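Local coordinates for RegF protein (Neisseria gonorrhoeae, PDB 4HOJ) that binds glutathione and calcium and, as a stringent starvation protein A homologue with a glutathione S-transferase fold, probably acts in the starvation response, at residues Ala123-Ala126 with Ile127-Leu131; Arg183-Arg187 with Glu188-Glu192. One frame throughout, in Å; residues are numbered along the deposited sequence. Where two conformers were deposited one is given.

How the interactions relate
Both contacts are local and lie in series: interaction 1 is complete before interaction 2 begins, so they neither nest nor cross. Following the chain, the thioredoxin-like N-terminal domain comes first, and the chain then enters the helical domain. There Ala123-Leu131 forms two and a half turns within helix 117-134, packed on helices 104-111 and 151-161. Some fifty residues later, Arg183-Glu192 carries the chain from helix 175-185 round a tight corner into helix 188-193, against helices 13-25 and 151-161. Neither contact closes a long loop. The centres of interactions 1 and 2 are about 24 Å apart and they do not touch; each packs on helix 151-161, their shared neighbour.

Interaction 1 (Ala123-Ala126 with Ile127-Leu131); sequences AREA and IGNGL
Ala126 O accepts the shortest hydrogen bond of this contact, from Gly130 N at 2.9 Å. It is one of four i to i+4 bonds that run in step through helix 117-134. Ile127 N binds Ala123 O at 3.0 Å, Gly128 N reaches Arg124 O, and Asn129 N meets Glu125 O with an N-H...O angle of 159°. The regular spacing defines an alpha helix.

Around Glu125 O the Asn129 side chain folds back. Its CG lies beside the backbone N (chi1 -73°), which brings the amide back over Glu125 O, with ND2 3.2 Å away, but the angle is too poor for a hydrogen bond. The methylene CG of Glu125, not its carboxylate, meets the same ND2, at 3.6 Å; carboxylate and amide planes stand 70° apart. On another side of the helix, Ile127 CG1 lies 3.3 Å from Ala123 O, and the side chain also touches His106 and Leu110 of helix 104-111 and Leu159 of helix 151-161.

Arg124 turns off to Tyr166, whose carbonyl takes the NE hydrogen, and touches the calcium ligand Asp167. Cohesion between the two segments therefore rests chiefly on the main chain, while the apolar and cationic side chains join the helix to its neighbours.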
ATOM      1  N   ALA A 123      16.918 -11.919  -7.906  1.00 23.94           N
ATOM      2  CA  ALA A 123      16.495 -10.587  -7.452  1.00 21.66           C
ATOM      3  C   ALA A 123      17.333  -9.470  -8.042  1.00 20.19           C
ATOM      4  O   ALA A 123      16.806  -8.438  -8.443  1.00 19.09           O
ATOM      5  CB  ALA A 123      16.476 -10.497  -5.912  1.00 20.81           C
ATOM      6  N   ARG A 124      18.654  -9.653  -8.044  1.00 20.38           N
ATOM      7  CA  ARG A 124      19.578  -8.677  -8.582  1.00 19.80           C
ATOM      8  C   ARG A 124      19.295  -8.470 -10.072  1.00 20.49           C
ATOM      9  O   ARG A 124      19.234  -7.320 -10.549  1.00 19.46           O
ATOM     10  CB  ARG A 124      20.983  -9.235  -8.341  1.00 23.82           C
ATOM     11  CG  ARG A 124      22.173  -8.412  -8.750  1.00 28.99           C
ATOM     12  CD  ARG A 124      23.446  -9.110  -8.245  1.00 21.60           C
ATOM     13  NE  ARG A 124      23.450  -9.322  -6.787  1.00 23.96           N
ATOM     14  CZ  ARG A 124      23.478 -10.506  -6.171  1.00 26.17           C
ATOM     15  NH1 ARG A 124      23.514 -11.641  -6.854  1.00 24.76           N
ATOM     16  NH2 ARG A 124      23.472 -10.557  -4.840  1.00 31.52           N
ATOM     17  N   GLU A 125      19.081  -9.562 -10.789  1.00 22.79           N
ATOM     18  CA  GLU A 125      18.749  -9.482 -12.190  1.00 24.46           C
ATOM     19  C   GLU A 125      17.457  -8.722 -12.414  1.00 23.78           C
ATOM     20  O   GLU A 125      17.365  -7.861 -13.300  1.00 23.95           O
ATOM     21  CB  GLU A 125      18.579 -10.905 -12.699  1.00 27.29           C
ATOM     22  CG  GLU A 125      18.241 -11.020 -14.166  1.00 40.61           C
ATOM     23  CD  GLU A 125      19.489 -11.122 -15.017  1.00 47.68           C
ATOM     24  OE1 GLU A 125      20.554 -10.644 -14.551  1.00 49.31           O
ATOM     25  OE2 GLU A 125      19.410 -11.689 -16.131  1.00 53.68           O
ATOM     26  N   ALA A 126      16.444  -9.041 -11.614  1.00 23.34           N
ATOM     27  CA  ALA A 126      15.141  -8.390 -11.802  1.00 23.09           C
ATOM     28  C   ALA A 126      15.178  -6.907 -11.513  1.00 20.62           C
ATOM     29  O   ALA A 126      14.516  -6.126 -12.165  1.00 20.75           O
ATOM     30  CB  ALA A 126      14.055  -9.087 -10.970  1.00 23.57           C
ATOM     31  N   ILE A 127      15.994  -6.506 -10.554  1.00 18.64           N
ATOM     32  CA  ILE A 127      16.105  -5.080 -10.268  1.00 16.47           C
ATOM     33  C   ILE A 127      16.785  -4.357 -11.418  1.00 17.69           C
ATOM     34  O   ILE A 127      16.293  -3.315 -11.836  1.00 16.26           O
ATOM     35  CB  ILE A 127      16.881  -4.836  -8.955  1.00 15.09           C
ATOM     36  CG1 ILE A 127      16.051  -5.338  -7.757  1.00 16.03           C
ATOM     37  CG2 ILE A 127      17.299  -3.347  -8.838  1.00 15.39           C
ATOM     38  CD1 ILE A 127      16.852  -5.382  -6.433  1.00 16.69           C
ATOM     39  N   GLY A 128      17.851  -4.934 -11.975  1.00 18.18           N
ATOM     40  CA  GLY A 128      18.508  -4.276 -13.087  1.00 19.05           C
ATOM     41  C   GLY A 128      17.573  -4.152 -14.271  1.00 21.09           C
ATOM     42  O   GLY A 128      17.540  -3.125 -14.938  1.00 21.16           O
ATOM     43  N   ASN A 129      16.812  -5.196 -14.541  1.00 22.70           N
ATOM     44  CA  ASN A 129      15.921  -5.185 -15.694  1.00 25.11           C
ATOM     45  C   ASN A 129      14.798  -4.166 -15.494  1.00 23.85           C
ATOM     46  O   ASN A 129      14.444  -3.411 -16.425  1.00 25.04           O
ATOM     47  CB  ASN A 129      15.368  -6.577 -15.910  1.00 27.52           C
ATOM     48  CG  ASN A 129      16.403  -7.529 -16.476  1.00 41.00           C
ATOM     49  OD1 ASN A 129      17.328  -7.115 -17.192  1.00 46.53           O
ATOM     50  ND2 ASN A 129      16.268  -8.813 -16.145  1.00 41.21           N
ATOM     51  N   GLY A 130      14.223  -4.166 -14.296  1.00 21.83           N
ATOM     52  CA  GLY A 130      13.153  -3.251 -13.936  1.00 21.38           C
ATOM     53  C   GLY A 130      13.560  -1.796 -14.006  1.00 20.19           C
ATOM     54  O   GLY A 130      12.819  -0.960 -14.558  1.00 22.88           O
ATOM     55  N   LEU A 131      14.715  -1.473 -13.446  1.00 17.35           N
ATOM     56  CA  LEU A 131      15.201  -0.104 -13.467  1.00 19.30           C
ATOM     57  C   LEU A 131      15.532   0.315 -14.893  1.00 23.14           C
ATOM     58  O   LEU A 131      15.299   1.471 -15.251  1.00 22.81           O
ATOM     59  CB  LEU A 131      16.423   0.055 -12.553  1.00 17.12           C
ATOM     60  CG  LEU A 131      16.077  -0.040 -11.057  1.00 16.31           C
ATOM     61  CD1 LEU A 131      17.339   0.013 -10.184  1.00 16.74           C
ATOM     62  CD2 LEU A 131      15.096   1.005 -10.565  1.00 16.05           C
TER

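Interaction 2 (Arg183-Arg187 with Glu188-Glu192); sequences RIFQR and EAFIE
This is a helix-to-helix corner, where backbone hydrogen bonds and an aromatic pair join the end of helix 175-185 to the start of helix 188-193, beside helices 13-25 and 151-161. Arg187 sits at the N-cap position, and its O takes the first i to i+4 bond of helix 188-193, from Ile191 N at 3.1 Å. Phe190 N adds a second, weak bond to the same oxygen. Arg187 itself has left helical geometry (psi 136°), and this extended residue redirects the chain between the two helices.

The side chains of Phe185 and Phe190 rise together from the two neighbouring helices. Their ring centroids are 5.0 Å apart and their planes 37° apart, an oblique pairing. Phe185 CD1 sits over one face of the Phe190 ring, toward its rim, and is 3.4 Å from Phe190 CZ. Phe185 CA makes an off-centre CH-pi contact with that ring, 4.1 Å from its centroid. Phe190 reaches this place because its CG is anti to the backbone N (chi1 -180°), which carries the ring back toward Phe185 of helix 175-185.

In the all-helical C-terminal domain of the glutathione S-transferase fold, the pair enters a wider aromatic cluster: Trp161 meets Phe185 edge-to-face, as Phe20 of helix 13-25 does Phe190. Since helix 13-25 belongs to the thioredoxin-like domain, this cluster bridges the two domains.

Ile184 CG2 borders the Phe190 ring at CD2, 4.3 Å away. The Arg187 guanidinium leads away to a salt bridge with Glu24 and a cation-pi contact with Phe149. A bound calcium ion lies about 4 Å from the Phe185 side chain, near Glu182, a ligand of the calcium.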
ATOM      1  N   ARG A 183      21.402  13.548  -9.196  1.00 20.10           N
ATOM      2  CA  ARG A 183      20.708  14.743  -8.726  1.00 23.87           C
ATOM      3  C   ARG A 183      20.061  14.521  -7.364  1.00 22.91           C
ATOM      4  O   ARG A 183      20.167  15.404  -6.519  1.00 22.39           O
ATOM      5  CB  ARG A 183      19.685  15.216  -9.745  1.00 27.75           C
ATOM      6  CG  ARG A 183      20.335  16.063 -10.837  1.00 34.29           C
ATOM      7  CD  ARG A 183      19.302  16.862 -11.621  1.00 40.86           C
ATOM      8  NE  ARG A 183      18.142  16.030 -11.933  1.00 32.04           N
ATOM      9  CZ  ARG A 183      18.063  15.246 -12.999  1.00 31.02           C
ATOM     10  NH1 ARG A 183      19.063  15.198 -13.876  1.00 42.68           N
ATOM     11  NH2 ARG A 183      16.985  14.527 -13.208  1.00 31.63           N
ATOM     12  N   ILE A 184      19.409  13.370  -7.149  1.00 16.82           N
ATOM     13  CA  ILE A 184      18.830  13.097  -5.857  1.00 15.27           C
ATOM     14  C   ILE A 184      19.919  13.071  -4.784  1.00 15.36           C
ATOM     15  O   ILE A 184      19.747  13.633  -3.681  1.00 14.67           O
ATOM     16  CB  ILE A 184      18.118  11.743  -5.880  1.00 13.81           C
ATOM     17  CG1 ILE A 184      17.008  11.780  -6.927  1.00 16.52           C
ATOM     18  CG2 ILE A 184      17.546  11.410  -4.471  1.00 14.00           C
ATOM     19  CD1 ILE A 184      15.971  12.931  -6.727  1.00 21.62           C
ATOM     20  N   PHE A 185      21.054  12.446  -5.100  1.00 15.11           N
ATOM     21  CA  PHE A 185      22.069  12.223  -4.068  1.00 13.26           C
ATOM     22  C   PHE A 185      22.804  13.520  -3.717  1.00 14.90           C
ATOM     23  O   PHE A 185      23.433  13.570  -2.640  1.00 17.15           O
ATOM     24  CB  PHE A 185      23.127  11.231  -4.515  1.00 15.51           C
ATOM     25  CG  PHE A 185      22.587   9.877  -4.945  1.00 11.71           C
ATOM     26  CD1 PHE A 185      21.396   9.326  -4.411  1.00 11.65           C
ATOM     27  CD2 PHE A 185      23.330   9.136  -5.872  1.00 13.33           C
ATOM     28  CE1 PHE A 185      20.994   8.037  -4.849  1.00 12.81           C
ATOM     29  CE2 PHE A 185      22.908   7.894  -6.294  1.00 13.66           C
ATOM     30  CZ  PHE A 185      21.719   7.354  -5.768  1.00 12.92           C
ATOM     31  N   GLN A 186      22.684  14.546  -4.566  1.00 16.37           N
ATOM     32  CA  GLN A 186      23.264  15.834  -4.242  1.00 20.39           C
ATOM     33  C   GLN A 186      22.390  16.641  -3.302  1.00 16.84           C
ATOM     34  O   GLN A 186      22.788  17.704  -2.853  1.00 20.07           O
ATOM     35  CB  GLN A 186      23.542  16.597  -5.529  1.00 23.97           C
ATOM     36  CG  GLN A 186      24.690  15.921  -6.275  1.00 32.97           C
ATOM     37  CD  GLN A 186      24.900  16.387  -7.710  1.00 43.62           C
ATOM     38  OE1 GLN A 186      24.122  17.187  -8.261  1.00 47.18           O
ATOM     39  NE2 GLN A 186      25.971  15.877  -8.332  1.00 45.03           N
ATOM     40  N   ARG A 187      21.174  16.179  -3.011  1.00 15.55           N
ATOM     41  CA  ARG A 187      20.318  16.992  -2.158  1.00 15.27           C
ATOM     42  C   ARG A 187      20.886  16.991  -0.723  1.00 14.79           C
ATOM     43  O   ARG A 187      21.274  15.955  -0.180  1.00 15.16           O
ATOM     44  CB  ARG A 187      18.889  16.459  -2.121  1.00 15.27           C
ATOM     45  CG  ARG A 187      18.167  16.523  -3.469  1.00 15.03           C
ATOM     46  CD  ARG A 187      16.722  16.012  -3.386  1.00 14.41           C
ATOM     47  NE  ARG A 187      15.868  16.826  -2.493  1.00 14.39           N
ATOM     48  CZ  ARG A 187      15.170  17.863  -2.922  1.00 18.14           C
ATOM     49  NH1 ARG A 187      15.253  18.242  -4.183  1.00 16.87           N
ATOM     50  NH2 ARG A 187      14.436  18.543  -2.066  1.00 17.32           N
ATOM     51  N   GLU A 188      20.917  18.160  -0.109  1.00 16.93           N
ATOM     52  CA  GLU A 188      21.443  18.321   1.225  1.00 17.27           C
ATOM     53  C   GLU A 188      20.847  17.301   2.197  1.00 14.36           C
ATOM     54  O   GLU A 188      21.557  16.702   2.987  1.00 15.13           O
ATOM     55  CB  GLU A 188      21.136  19.757   1.700  1.00 19.11           C
ATOM     56  CG  GLU A 188      21.651  20.082   3.051  1.00 27.13           C
ATOM     57  CD  GLU A 188      21.415  21.540   3.415  1.00 35.81           C
ATOM     58  OE1 GLU A 188      20.248  21.916   3.647  1.00 40.24           O
ATOM     59  OE2 GLU A 188      22.384  22.318   3.449  1.00 43.41           O
ATOM     60  N   ALA A 189      19.539  17.076   2.127  1.00 14.80           N
ATOM     61  CA  ALA A 189      18.891  16.183   3.108  1.00 14.97           C
ATOM     62  C   ALA A 189      19.194  14.744   2.800  1.00 13.37           C
ATOM     63  O   ALA A 189      19.168  13.907   3.697  1.00 12.80           O
ATOM     64  CB  ALA A 189      17.376  16.395   3.138  1.00 14.53           C
ATOM     65  N   PHE A 190      19.491  14.446   1.536  1.00 12.02           N
ATOM     66  CA  PHE A 190      19.885  13.085   1.235  1.00 11.42           C
ATOM     67  C   PHE A 190      21.210  12.786   1.934  1.00 12.43           C
ATOM     68  O   PHE A 190      21.350  11.735   2.585  1.00 12.86           O
ATOM     69  CB  PHE A 190      19.981  12.848  -0.280  1.00 11.75           C
ATOM     70  CG  PHE A 190      20.377  11.441  -0.600  1.00 10.81           C
ATOM     71  CD1 PHE A 190      21.729  11.108  -0.655  1.00 11.64           C
ATOM     72  CD2 PHE A 190      19.416  10.441  -0.776  1.00 11.58           C
ATOM     73  CE1 PHE A 190      22.104   9.769  -0.871  1.00 11.16           C
ATOM     74  CE2 PHE A 190      19.784   9.111  -0.991  1.00 10.51           C
ATOM     75  CZ  PHE A 190      21.147   8.778  -1.044  1.00 11.31           C
ATOM     76  N   ILE A 191      22.167  13.660   1.748  0.87 12.84           N
ATOM     77  CA  ILE A 191      23.449  13.472   2.414  0.87 15.05           C
ATOM     78  C   ILE A 191      23.344  13.421   3.939  0.87 15.06           C
ATOM     79  O   ILE A 191      23.958  12.539   4.575  0.87 14.04           O
ATOM     80  CB  ILE A 191      24.427  14.531   1.988  0.87 17.07           C
ATOM     81  CG1 ILE A 191      24.700  14.390   0.496  0.87 19.16           C
ATOM     82  CG2 ILE A 191      25.743  14.425   2.769  0.87 18.89           C
ATOM     83  CD1 ILE A 191      25.127  15.697  -0.125  0.87 20.86           C
ATOM     84  N   GLU A 192      22.524  14.318   4.518  1.00 14.14           N
ATOM     85  CA  GLU A 192      22.297  14.281   5.965  1.00 14.29           C
ATOM     86  C   GLU A 192      21.722  12.971   6.451  1.00 11.87           C
ATOM     87  O   GLU A 192      22.030  12.500   7.538  1.00 14.56           O
ATOM     88  CB  GLU A 192      21.318  15.364   6.408  1.00 14.61           C
ATOM     89  CG  GLU A 192      21.814  16.793   6.319  1.00 18.82           C
ATOM     90  CD  GLU A 192      20.714  17.779   6.702  1.00 25.12           C
ATOM     91  OE1 GLU A 192      19.619  17.793   6.091  1.00 24.41           O
ATOM     92  OE2 GLU A 192      20.945  18.574   7.623  1.00 32.58           O
TER